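Local coordinates for phenylacetate-CoA oxygenase subunit PaaB (Ralstonia eutropha JMP134, PDB 3EGR), which is probably a small non-catalytic subunit of the multicomponent oxygenase that epoxidises the aromatic ring of phenylacetyl-CoA in phenylacetate degradation, at residues Ala36-Arg41 / Ser52-Val56. Sequence-based numbering, arbitrary orientation.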
loop_
_atom_site.group_PDB
_atom_site.type_symbol
_atom_site.label_atom_id
_atom_site.label_comp_id
_atom_site.label_asym_id
_atom_site.label_seq_id
_atom_site.Cartn_x
_atom_site.Cartn_y
_atom_site.Cartn_z
ATOM N N ALA A 36 -4.951 5.507 -13.104
ATOM C CA ALA A 36 -4.668 6.744 -12.369
ATOM C C ALA A 36 -3.551 7.543 -13.051
ATOM O O ALA A 36 -3.640 8.757 -13.217
ATOM C CB ALA A 36 -4.311 6.433 -10.945
ATOM N N LEU A 37 -2.503 6.851 -13.470
ATOM C CA LEU A 37 -1.409 7.485 -14.221
ATOM C C LEU A 37 -1.912 8.135 -15.500
ATOM O O LEU A 37 -1.654 9.303 -15.746
ATOM C CB LEU A 37 -0.336 6.451 -14.590
ATOM C CG LEU A 37 0.812 6.266 -13.619
ATOM C CD1 LEU A 37 1.682 5.133 -14.123
ATOM C CD2 LEU A 37 1.598 7.571 -13.463
ATOM N N HIS A 38 -2.621 7.352 -16.307
ATOM C CA HIS A 38 -3.205 7.837 -17.553
ATOM C C HIS A 38 -4.064 9.088 -17.309
ATOM O O HIS A 38 -3.906 10.087 -18.004
ATOM C CB HIS A 38 -4.009 6.718 -18.225
ATOM C CG HIS A 38 -4.701 7.135 -19.491
ATOM N ND1 HIS A 38 -4.086 7.105 -20.729
ATOM C CD2 HIS A 38 -5.970 7.568 -19.713
ATOM C CE1 HIS A 38 -4.945 7.498 -21.655
ATOM N NE2 HIS A 38 -6.094 7.788 -21.064
HETATM N N MSE A 39 -4.950 9.031 -16.313
HETATM C CA MSE A 39 -5.819 10.172 -15.975
HETATM C C MSE A 39 -5.016 11.377 -15.499
HETATM O O MSE A 39 -5.318 12.508 -15.885
HETATM C CB MSE A 39 -6.843 9.807 -14.882
HETATM C CG MSE A 39 -7.988 8.930 -15.339
HETATM SE SE MSE A 39 -9.209 8.404 -13.896
HETATM C CE MSE A 39 -9.868 10.131 -13.348
ATOM N N ALA A 40 -4.042 11.144 -14.622
ATOM C CA ALA A 40 -3.199 12.225 -14.108
ATOM C C ALA A 40 -2.448 12.888 -15.257
ATOM O O ALA A 40 -2.373 14.126 -15.326
ATOM C CB ALA A 40 -2.237 11.729 -13.020
ATOM N N ARG A 41 -1.919 12.067 -16.171
ATOM C CA ARG A 41 -1.191 12.560 -17.357
ATOM C C ARG A 41 -2.041 13.583 -18.114
ATOM O O ARG A 41 -1.552 14.645 -18.500
ATOM C CB ARG A 41 -0.771 11.390 -18.283
ATOM C CG ARG A 41 0.181 11.752 -19.463
ATOM C CD ARG A 41 0.635 10.495 -20.269
ATOM N NE ARG A 41 0.830 10.738 -21.709
ATOM C CZ ARG A 41 1.973 11.109 -22.290
ATOM N NH1 ARG A 41 3.078 11.297 -21.574
ATOM N NH2 ARG A 41 2.017 11.300 -23.604
ATOM N N SER A 52 7.630 13.806 -14.690
ATOM C CA SER A 52 7.434 12.537 -13.967
ATOM C C SER A 52 6.181 12.595 -13.116
ATOM O O SER A 52 6.009 13.548 -12.353
ATOM C CB SER A 52 8.617 12.235 -13.055
ATOM O OG SER A 52 8.416 11.042 -12.307
ATOM N N ILE A 53 5.331 11.569 -13.236
ATOM C CA ILE A 53 4.118 11.448 -12.424
ATOM C C ILE A 53 4.194 10.257 -11.458
ATOM O O ILE A 53 4.530 9.145 -11.849
ATOM C CB ILE A 53 2.840 11.273 -13.312
ATOM C CG1 ILE A 53 2.860 12.250 -14.495
ATOM C CG2 ILE A 53 1.556 11.455 -12.476
ATOM C CD1 ILE A 53 1.692 12.057 -15.480
ATOM N N TRP A 54 3.866 10.501 -10.195
ATOM C CA TRP A 54 3.682 9.441 -9.200
ATOM C C TRP A 54 2.235 9.418 -8.736
ATOM O O TRP A 54 1.680 10.467 -8.368
ATOM C CB TRP A 54 4.551 9.676 -7.967
ATOM C CG TRP A 54 6.014 9.480 -8.147
ATOM C CD1 TRP A 54 6.652 9.033 -9.265
ATOM C CD2 TRP A 54 7.027 9.674 -7.153
ATOM N NE1 TRP A 54 8.007 8.953 -9.035
ATOM C CE2 TRP A 54 8.264 9.340 -7.746
ATOM C CE3 TRP A 54 7.012 10.100 -5.818
ATOM C CZ2 TRP A 54 9.473 9.427 -7.057
ATOM C CZ3 TRP A 54 8.219 10.181 -5.126
ATOM C CH2 TRP A 54 9.433 9.854 -5.753
ATOM N N VAL A 55 1.636 8.228 -8.742
ATOM C CA VAL A 55 0.329 8.020 -8.148
ATOM C C VAL A 55 0.450 7.053 -6.974
ATOM O O VAL A 55 1.239 6.096 -6.998
ATOM C CB VAL A 55 -0.730 7.511 -9.172
ATOM C CG1 VAL A 55 -0.991 8.575 -10.240
ATOM C CG2 VAL A 55 -0.339 6.151 -9.785
ATOM N N VAL A 56 -0.353 7.323 -5.949
ATOM C CA VAL A 56 -0.339 6.575 -4.697
ATOM C C VAL A 56 -1.769 6.459 -4.196
ATOM O O VAL A 56 -2.477 7.474 -4.094
ATOM C CB VAL A 56 0.463 7.318 -3.618
ATOM C CG1 VAL A 56 0.657 6.439 -2.430
ATOM C CG2 VAL A 56 1.791 7.774 -4.188
#
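Ile53 meets the helix with both of its branches: chi1 of -44° sets CG1 beside its own backbone N and CG2 anti to that N, and an extended chi2 of 175° carries CD1 outward to the backbone of Arg41. There CD1 lies 3.5 Å from Arg41 CA, with Arg41 CB also close by. The other branch turns to Ala40, whose CB sits 3.8 Å from Ile53 CG2. Val55 fits against Ala36 and Leu37, one helical turn before Ala40 and Arg41. Its CG1 faces the peptide that joins them, 3.9 Å from Ala36 C, while CG2 comes 4.0 Å from Leu37 CG. Leu37 starts from the flank of the helix and reaches across so that its CD2 branch, running counter to Ile53, comes 3.9 Å from Ile53 CB and near Ile53 O as well. Ala36 and Ala40, one turn apart, point their methyls at the strand, and with such short side chains between them the axes of the two segments approach to 8.6 Å. The N-to-C directions of the two short segments differ by 132°, closer to antiparallel than to parallel.

Helix 33-45 thus covers one face of the three-stranded antiparallel sheet, with Ala36 also resting on Trp10 and Leu28 and Ala40 on Val12. On the opposite face of the strand, Trp54 stacks on His22. Strand 52-57 is outermost within its own chain, but Trp54 and Val55 pair with an antiparallel strand of the second subunit, which continues the sheet; Ala63 of that subunit packs on Leu37.

The side chains that meet here do so through hydrocarbon, with methyls also lying against backbone, and no polar pair links the two segments: the helix seats on this part of the sheet face by burying hydrocarbon.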